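Local coordinates for protein Fe(2+) transporter FeoB (Methanocaldococcus jannaschii, PDB 2WJI) that probably transports ferrous iron across the cell membrane in a GTP-driven system, its G domain, described here, binding guanine nucleotides, at residues 45-50 / 151-156; 88-91 / 95-98; 99-104 / 109-114. All blocks are in the same frame, centred on the assembly; numbering follows the deposited sequence.

Contact 1 (45-50 / 151-156); sequences FEYNGE and GIEELK. Unlike the reference sequence in segment 151-156: E154 (reference Asp).
The hairpin edge of the G-domain sheet meets helix 152-162, the last helix of the G domain piece, with F45 and Y47 of strand 42-47 facing K156. K156 has the largest share of the contact. Its CG lies 3.6 Å from F45 CE1, and its CE 3.8 Å from F45 CD1. The extended K156 chain and the phenyl ring run past each other in opposite directions. With CG anti to its own carbonyl carbon (chi1 -73°), K156 sends this chain toward the strand. Its ammonium ends at a water: NZ donates over 2.8 Å, and the water donates to E46 O at 2.6 Å. The Y47 ring has K156 O above one face, 3.9 Å from CD2. A second water, in the ring plane, lies 2.9 Å from Y47 OH and gives a weak bond, 2.7 Å, to E153 OE2. F45 also packs on L23 of helix 16-24 and on I159. A serine in place of F45 would probably leave the methylene chain of K156 less covered and open a gap beside L23 and I159. The strand turns at Y47-E50 in a type I' turn, as in tight two-residue beta hairpins, here at the edge of a P-loop GTPase sheet.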
loop_
_atom_site.group_PDB
_atom_site.type_symbol
_atom_site.label_atom_id
_atom_site.label_comp_id
_atom_site.label_asym_id
_atom_site.label_seq_id
_atom_site.Cartn_x
_atom_site.Cartn_y
_atom_site.Cartn_z
ATOM N N PHE A 45 1.469 -10.431 9.376
ATOM C CA PHE A 45 1.984 -9.924 10.640
ATOM C C PHE A 45 0.862 -9.891 11.666
ATOM O O PHE A 45 -0.315 -9.972 11.321
ATOM C CB PHE A 45 2.589 -8.528 10.490
ATOM C CG PHE A 45 1.599 -7.471 10.088
ATOM C CD1 PHE A 45 0.953 -6.711 11.048
ATOM C CD2 PHE A 45 1.330 -7.222 8.748
ATOM C CE1 PHE A 45 0.048 -5.732 10.682
ATOM C CE2 PHE A 45 0.431 -6.242 8.379
ATOM C CZ PHE A 45 -0.214 -5.499 9.354
ATOM N N GLU A 46 1.244 -9.772 12.930
ATOM C CA GLU A 46 0.305 -9.724 14.035
ATOM C C GLU A 46 0.361 -8.310 14.600
ATOM O O GLU A 46 1.429 -7.726 14.681
ATOM C CB GLU A 46 0.761 -10.722 15.096
ATOM C CG GLU A 46 -0.328 -11.313 15.952
ATOM C CD GLU A 46 0.074 -12.671 16.500
ATOM O OE1 GLU A 46 0.099 -13.649 15.714
ATOM O OE2 GLU A 46 0.370 -12.753 17.711
ATOM N N TYR A 47 -0.782 -7.742 14.963
ATOM C CA TYR A 47 -0.783 -6.446 15.639
ATOM C C TYR A 47 -1.949 -6.325 16.620
ATOM O O TYR A 47 -3.101 -6.528 16.258
ATOM C CB TYR A 47 -0.808 -5.287 14.636
ATOM C CG TYR A 47 -0.789 -3.934 15.316
ATOM C CD1 TYR A 47 0.405 -3.368 15.746
ATOM C CD2 TYR A 47 -1.963 -3.226 15.531
ATOM C CE1 TYR A 47 0.429 -2.131 16.372
ATOM C CE2 TYR A 47 -1.951 -1.993 16.155
ATOM C CZ TYR A 47 -0.755 -1.450 16.574
ATOM O OH TYR A 47 -0.744 -0.224 17.198
ATOM N N ASN A 48 -1.636 -5.983 17.865
ATOM C CA ASN A 48 -2.638 -5.886 18.926
ATOM C C ASN A 48 -3.613 -7.047 18.948
ATOM O O ASN A 48 -4.824 -6.850 18.924
ATOM C CB ASN A 48 -3.406 -4.563 18.849
ATOM C CG ASN A 48 -4.190 -4.273 20.115
ATOM O OD1 ASN A 48 -3.975 -4.909 21.151
ATOM N ND2 ASN A 48 -5.101 -3.309 20.043
ATOM N N GLY A 49 -3.077 -8.259 18.977
ATOM C CA GLY A 49 -3.891 -9.446 19.139
ATOM C C GLY A 49 -4.643 -9.892 17.894
ATOM O O GLY A 49 -5.469 -10.788 17.977
ATOM N N GLU A 50 -4.370 -9.281 16.744
ATOM C CA GLU A 50 -5.052 -9.701 15.517
ATOM C C GLU A 50 -4.071 -10.039 14.411
ATOM O O GLU A 50 -2.940 -9.556 14.404
ATOM C CB GLU A 50 -6.064 -8.649 15.052
ATOM C CG GLU A 50 -7.259 -8.481 15.996
ATOM C CD GLU A 50 -8.140 -7.291 15.634
ATOM O OE1 GLU A 50 -7.605 -6.283 15.139
ATOM O OE2 GLU A 50 -9.371 -7.358 15.855
ATOM N N GLY A 151 8.205 4.499 10.069
ATOM C CA GLY A 151 6.775 4.634 9.869
ATOM C C GLY A 151 6.069 3.309 9.648
ATOM O O GLY A 151 4.888 3.278 9.278
ATOM N N ILE A 152 6.785 2.210 9.874
ATOM C CA ILE A 152 6.221 0.876 9.667
ATOM C C ILE A 152 5.207 0.495 10.741
ATOM O O ILE A 152 4.182 -0.133 10.441
ATOM C CB ILE A 152 7.306 -0.210 9.608
ATOM C CG1 ILE A 152 8.293 0.082 8.477
ATOM C CG2 ILE A 152 6.672 -1.590 9.454
ATOM C CD1 ILE A 152 7.674 0.053 7.106
ATOM N N GLU A 153 5.487 0.863 11.988
ATOM C CA GLU A 153 4.537 0.586 13.063
ATOM C C GLU A 153 3.318 1.483 12.918
ATOM O O GLU A 153 2.209 1.075 13.247
ATOM C CB GLU A 153 5.152 0.726 14.473
ATOM C CG GLU A 153 4.086 0.615 15.583
ATOM C CD GLU A 153 4.635 0.469 17.009
ATOM O OE1 GLU A 153 5.667 1.086 17.363
ATOM O OE2 GLU A 153 3.989 -0.250 17.798
ATOM N N GLU A 154 3.517 2.704 12.430
ATOM C CA GLU A 154 2.377 3.577 12.157
ATOM C C GLU A 154 1.471 2.930 11.126
ATOM O O GLU A 154 0.248 2.951 11.266
ATOM C CB GLU A 154 2.817 4.960 11.672
ATOM C CG GLU A 154 3.252 5.871 12.803
ATOM C CD GLU A 154 4.550 5.410 13.397
ATOM O OE1 GLU A 154 4.608 5.179 14.624
ATOM O OE2 GLU A 154 5.515 5.265 12.617
ATOM N N LEU A 155 2.078 2.343 10.098
ATOM C CA LEU A 155 1.321 1.659 9.050
ATOM C C LEU A 155 0.543 0.486 9.633
ATOM O O LEU A 155 -0.639 0.333 9.342
ATOM C CB LEU A 155 2.231 1.183 7.913
ATOM C CG LEU A 155 1.539 0.503 6.713
ATOM C CD1 LEU A 155 0.402 1.360 6.170
ATOM C CD2 LEU A 155 2.548 0.191 5.604
ATOM N N LYS A 156 1.193 -0.334 10.459
ATOM C CA LYS A 156 0.494 -1.451 11.103
ATOM C C LYS A 156 -0.689 -0.955 11.925
ATOM O O LYS A 156 -1.738 -1.596 11.995
ATOM C CB LYS A 156 1.432 -2.255 11.998
ATOM C CG LYS A 156 2.437 -3.115 11.250
ATOM C CD LYS A 156 3.378 -3.780 12.245
ATOM C CE LYS A 156 4.256 -4.824 11.583
ATOM N NZ LYS A 156 5.222 -5.395 12.567
HETATM O O HOH W 1 3.855 -7.337 13.956
HETATM O O HOH W 2 1.749 1.239 17.545
#

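Contact 2 (88-91 / 95-98); sequences IVDA and ERNL
N97 lays its side-chain amide against the backbone of V89 and D90. Its OD1 takes the backbone N-H of D90 at 2.8 Å from D90 N. The bond is nearly straight at the hydrogen, 170°. At the oxygen it is less regular: D90 N stands above the plane of the N97 carbonyl, 57° out of it, and so does not follow a lone pair. The same OD1 is 3.4 Å from V89 CA. The bond helps to hold the amide of N97 in place, and it joins the first turn of the helix to the end of the strand.

The chain of N97 adds an apolar part. N97 CB lies 4.0 Å from V89 CB, and the two side chains cross at a slant. N97 has CG anti to its own carbonyl carbon (chi1 -67°), which carries the amide past V89 to the backbone of D90. A water lies 2.8 Å from I88 O and 2.9 Å from N97 OD1. It has more acceptors near it than protons to give, so these two bonds may not both be present at all times.

D90 makes its firm polar bond close by in the chain: OD1 accepts from T92 N, which makes an Asx turn. Its other oxygen, OD2, is 4.3 Å from R96 NH2. This is too long for a salt bridge, though the opposite charges probably attract weakly.

N97 also touches N11 and V14 of the P-loop, part of the GTP site, and D90 touches K117 of the guanine-nucleotide site. Strand 84-90 lies between strands 3-9 and 111-116, with I88 packed on helix 16-24 and V89 against L113 and L115 of strand 111-116, on the side where N97 of helix 94-106 packs.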
loop_
_atom_site.group_PDB
_atom_site.type_symbol
_atom_site.label_atom_id
_atom_site.label_comp_id
_atom_site.label_asym_id
_atom_site.label_seq_id
_atom_site.Cartn_x
_atom_site.Cartn_y
_atom_site.Cartn_z
ATOM N N ILE A 88 0.022 2.018 -2.028
ATOM C CA ILE A 88 1.348 2.579 -1.784
ATOM C C ILE A 88 1.677 3.559 -2.891
ATOM O O ILE A 88 1.595 3.222 -4.076
ATOM C CB ILE A 88 2.421 1.483 -1.706
ATOM C CG1 ILE A 88 2.116 0.559 -0.519
ATOM C CG2 ILE A 88 3.814 2.112 -1.582
ATOM C CD1 ILE A 88 2.762 -0.803 -0.605
ATOM N N VAL A 89 2.025 4.777 -2.499
ATOM C CA VAL A 89 2.306 5.843 -3.445
ATOM C C VAL A 89 3.672 6.480 -3.174
ATOM O O VAL A 89 4.124 6.546 -2.028
ATOM C CB VAL A 89 1.197 6.921 -3.405
ATOM C CG1 VAL A 89 -0.179 6.271 -3.539
ATOM C CG2 VAL A 89 1.277 7.719 -2.132
ATOM N N ASP A 90 4.327 6.929 -4.242
ATOM C CA ASP A 90 5.637 7.565 -4.138
ATOM C C ASP A 90 5.435 9.046 -3.863
ATOM O O ASP A 90 4.823 9.750 -4.664
ATOM C CB ASP A 90 6.421 7.350 -5.439
ATOM C CG ASP A 90 7.841 7.931 -5.395
ATOM O OD1 ASP A 90 8.187 8.671 -4.446
ATOM O OD2 ASP A 90 8.616 7.642 -6.338
ATOM N N ALA A 91 5.936 9.514 -2.719
ATOM C CA ALA A 91 5.793 10.917 -2.333
ATOM C C ALA A 91 6.402 11.869 -3.357
ATOM O O ALA A 91 6.012 13.032 -3.424
ATOM C CB ALA A 91 6.408 11.166 -0.970
ATOM N N GLU A 95 1.233 13.004 -8.562
ATOM C CA GLU A 95 0.259 13.112 -9.652
ATOM C C GLU A 95 0.161 11.819 -10.449
ATOM O O GLU A 95 -0.937 11.338 -10.732
ATOM C CB GLU A 95 0.588 14.286 -10.586
ATOM C CG GLU A 95 -0.474 14.521 -11.661
ATOM C CD GLU A 95 -0.195 15.741 -12.538
ATOM O OE1 GLU A 95 0.993 16.072 -12.770
ATOM O OE2 GLU A 95 -1.174 16.367 -13.002
ATOM N N ARG A 96 1.310 11.252 -10.801
ATOM C CA ARG A 96 1.345 9.979 -11.516
ATOM C C ARG A 96 0.638 8.840 -10.776
ATOM O O ARG A 96 -0.066 8.038 -11.385
ATOM C CB ARG A 96 2.784 9.562 -11.794
ATOM C CG ARG A 96 2.891 8.184 -12.420
ATOM C CD ARG A 96 4.324 7.822 -12.723
ATOM N NE ARG A 96 5.037 7.331 -11.551
ATOM C CZ ARG A 96 6.335 7.536 -11.348
ATOM N NH1 ARG A 96 7.032 8.233 -12.231
ATOM N NH2 ARG A 96 6.933 7.060 -10.265
ATOM N N ASN A 97 0.857 8.763 -9.466
ATOM C CA ASN A 97 0.333 7.671 -8.646
ATOM C C ASN A 97 -1.173 7.796 -8.408
ATOM O O ASN A 97 -1.910 6.797 -8.380
ATOM C CB ASN A 97 1.061 7.629 -7.292
ATOM C CG ASN A 97 2.536 7.248 -7.417
ATOM O OD1 ASN A 97 3.022 6.378 -6.704
ATOM N ND2 ASN A 97 3.247 7.897 -8.332
ATOM N N LEU A 98 -1.626 9.034 -8.246
ATOM C CA LEU A 98 -3.020 9.297 -7.913
ATOM C C LEU A 98 -4.002 8.846 -8.993
ATOM O O LEU A 98 -5.207 8.784 -8.753
ATOM C CB LEU A 98 -3.220 10.774 -7.574
ATOM C CG LEU A 98 -2.643 11.179 -6.217
ATOM C CD1 LEU A 98 -2.872 12.659 -5.964
ATOM C CD2 LEU A 98 -3.250 10.344 -5.097
HETATM O O HOH W 3 1.405 3.974 -6.739
#

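Contact 3 (99-104 / 109-114); sequences YLTLQL and ANLLLA
This is a buried, mainly apolar contact between helix 94-106 and the start of strand 111-116, with L104 and L111 at its middle. The CD1 methyls of these two leucines meet at 4.0 Å, and the side chains cross at about a right angle. L111 has CG anti to its backbone N (chi1 -167°), which brings its branch up to the helix.

One turn earlier in the helix, T101 touches the same strand through its methyl. T101 CG2 is 4.3 Å from L111 CD2 and also 4.3 Å from L113 CD1, so the methyl reaches both leucines. The hydroxyl of T101 has a different task: OG1 bonds to N87 ND2 on strand 84-90.

The segments belong to a beta-alpha-beta crossover. Strand 84-90 leads into helix 94-106, and the helix returns the chain to strand 111-116, which lies beside strand 84-90 in the sheet. The short axes of 99-104 and 111-114 run nearly antiparallel, at 164°, and come within 10.3 Å. Such a spacing leaves a layer of side chains between helix and sheet, to which T101, L104, L111 and L113 contribute.

The chain closes up in the loop between helix and strand. A109 N donates to L104 O at 3.3 Å, a weak bond bent to 154°. A109 CB also comes near that oxygen, at 3.5 Å. L111 packs further on V85 and N87 of the neighbouring strand, and L104 on L63.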
loop_
_atom_site.group_PDB
_atom_site.type_symbol
_atom_site.label_atom_id
_atom_site.label_comp_id
_atom_site.label_asym_id
_atom_site.label_seq_id
_atom_site.Cartn_x
_atom_site.Cartn_y
_atom_site.Cartn_z
ATOM N N TYR A 99 -3.493 8.523 -10.177
ATOM C CA TYR A 99 -4.345 7.992 -11.230
ATOM C C TYR A 99 -4.919 6.637 -10.818
ATOM O O TYR A 99 -6.137 6.400 -10.900
ATOM C CB TYR A 99 -3.569 7.853 -12.536
ATOM C CG TYR A 99 -4.466 7.672 -13.735
ATOM C CD1 TYR A 99 -5.168 8.746 -14.265
ATOM C CD2 TYR A 99 -4.620 6.428 -14.332
ATOM C CE1 TYR A 99 -5.991 8.592 -15.360
ATOM C CE2 TYR A 99 -5.444 6.261 -15.429
ATOM C CZ TYR A 99 -6.128 7.347 -15.940
ATOM O OH TYR A 99 -6.953 7.188 -17.033
ATOM N N LEU A 100 -4.032 5.747 -10.383
ATOM C CA LEU A 100 -4.444 4.443 -9.882
ATOM C C LEU A 100 -5.347 4.638 -8.671
ATOM O O LEU A 100 -6.371 3.966 -8.533
ATOM C CB LEU A 100 -3.217 3.607 -9.507
ATOM C CG LEU A 100 -3.473 2.319 -8.726
ATOM C CD1 LEU A 100 -4.327 1.365 -9.542
ATOM C CD2 LEU A 100 -2.147 1.669 -8.330
ATOM N N THR A 101 -4.967 5.578 -7.806
ATOM C CA THR A 101 -5.716 5.875 -6.588
ATOM C C THR A 101 -7.198 6.168 -6.837
ATOM O O THR A 101 -8.065 5.687 -6.107
ATOM C CB THR A 101 -5.094 7.061 -5.826
ATOM O OG1 THR A 101 -3.721 6.773 -5.522
ATOM C CG2 THR A 101 -5.850 7.330 -4.537
ATOM N N LEU A 102 -7.484 6.968 -7.859
ATOM C CA LEU A 102 -8.860 7.332 -8.205
ATOM C C LEU A 102 -9.689 6.145 -8.673
ATOM O O LEU A 102 -10.873 6.041 -8.344
ATOM C CB LEU A 102 -8.876 8.429 -9.274
ATOM C CG LEU A 102 -8.828 9.874 -8.770
ATOM C CD1 LEU A 102 -8.033 9.989 -7.475
ATOM C CD2 LEU A 102 -8.237 10.778 -9.836
ATOM N N GLN A 103 -9.073 5.262 -9.453
ATOM C CA GLN A 103 -9.757 4.053 -9.900
ATOM C C GLN A 103 -10.099 3.125 -8.727
ATOM O O GLN A 103 -11.149 2.477 -8.725
ATOM C CB GLN A 103 -8.926 3.325 -10.960
ATOM C CG GLN A 103 -8.672 4.167 -12.217
ATOM C CD GLN A 103 -7.864 3.435 -13.272
ATOM O OE1 GLN A 103 -7.674 2.223 -13.197
ATOM N NE2 GLN A 103 -7.387 4.173 -14.268
ATOM N N LEU A 104 -9.219 3.071 -7.727
ATOM C CA LEU A 104 -9.477 2.259 -6.536
ATOM C C LEU A 104 -10.665 2.791 -5.744
ATOM O O LEU A 104 -11.502 2.019 -5.270
ATOM C CB LEU A 104 -8.232 2.181 -5.645
ATOM C CG LEU A 104 -7.041 1.461 -6.283
ATOM C CD1 LEU A 104 -5.783 1.614 -5.424
ATOM C CD2 LEU A 104 -7.381 -0.005 -6.485
ATOM N N ALA A 109 -13.289 0.220 -3.153
ATOM C CA ALA A 109 -12.336 -0.456 -2.287
ATOM C C ALA A 109 -12.199 0.287 -0.963
ATOM O O ALA A 109 -12.185 1.516 -0.940
ATOM C CB ALA A 109 -10.985 -0.575 -2.977
ATOM N N ASN A 110 -12.140 -0.465 0.136
ATOM C CA ASN A 110 -11.779 0.094 1.436
ATOM C C ASN A 110 -10.298 0.440 1.411
ATOM O O ASN A 110 -9.446 -0.446 1.400
ATOM C CB ASN A 110 -12.052 -0.909 2.555
ATOM C CG ASN A 110 -11.924 -0.287 3.936
ATOM O OD1 ASN A 110 -12.058 0.927 4.093
ATOM N ND2 ASN A 110 -11.675 -1.116 4.943
ATOM N N LEU A 111 -9.988 1.728 1.416
ATOM C CA LEU A 111 -8.665 2.162 1.001
ATOM C C LEU A 111 -7.886 2.873 2.098
ATOM O O LEU A 111 -8.464 3.541 2.953
ATOM C CB LEU A 111 -8.796 3.072 -0.218
ATOM C CG LEU A 111 -7.538 3.406 -1.011
ATOM C CD1 LEU A 111 -6.926 2.149 -1.619
ATOM C CD2 LEU A 111 -7.884 4.413 -2.092
ATOM N N LEU A 112 -6.566 2.713 2.049
ATOM C CA LEU A 112 -5.640 3.380 2.956
ATOM C C LEU A 112 -4.378 3.704 2.171
ATOM O O LEU A 112 -3.840 2.852 1.459
ATOM C CB LEU A 112 -5.282 2.480 4.131
ATOM C CG LEU A 112 -4.147 2.998 5.014
ATOM C CD1 LEU A 112 -4.502 4.364 5.560
ATOM C CD2 LEU A 112 -3.854 2.031 6.162
ATOM N N LEU A 113 -3.905 4.935 2.309
ATOM C CA LEU A 113 -2.793 5.414 1.504
ATOM C C LEU A 113 -1.487 5.384 2.297
ATOM O O LEU A 113 -1.373 6.018 3.343
ATOM C CB LEU A 113 -3.089 6.833 1.027
ATOM C CG LEU A 113 -2.822 7.125 -0.447
ATOM C CD1 LEU A 113 -3.434 6.030 -1.287
ATOM C CD2 LEU A 113 -3.395 8.480 -0.834
ATOM N N ALA A 114 -0.516 4.626 1.801
ATOM C CA ALA A 114 0.822 4.616 2.364
ATOM C C ALA A 114 1.732 5.448 1.465
ATOM O O ALA A 114 2.020 5.071 0.328
ATOM C CB ALA A 114 1.337 3.188 2.499
#

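Contacts 2 and 3 are neighbours, with centres 10 Å apart, and share helix 94-106. Their strands lie side by side in the sheet: V89 N is 2.8 Å from A114 O, a probable hydrogen bond, and V89 CG1 is 4.0 Å from L113 CD1. Contact 1 stands across the centre of the chain, 23 Å from contact 2 and 20 Å from contact 3. It touches contact 3 at the sheet, where L155 CD1 is 4.2 Å from A114 CB. Contact 2 is the nearer to the nucleotide: the nearest atoms of the I88 side chain and the bound GTP analogue are about 6 Å apart, against about 13 Å for the L104 side chain in contact 3.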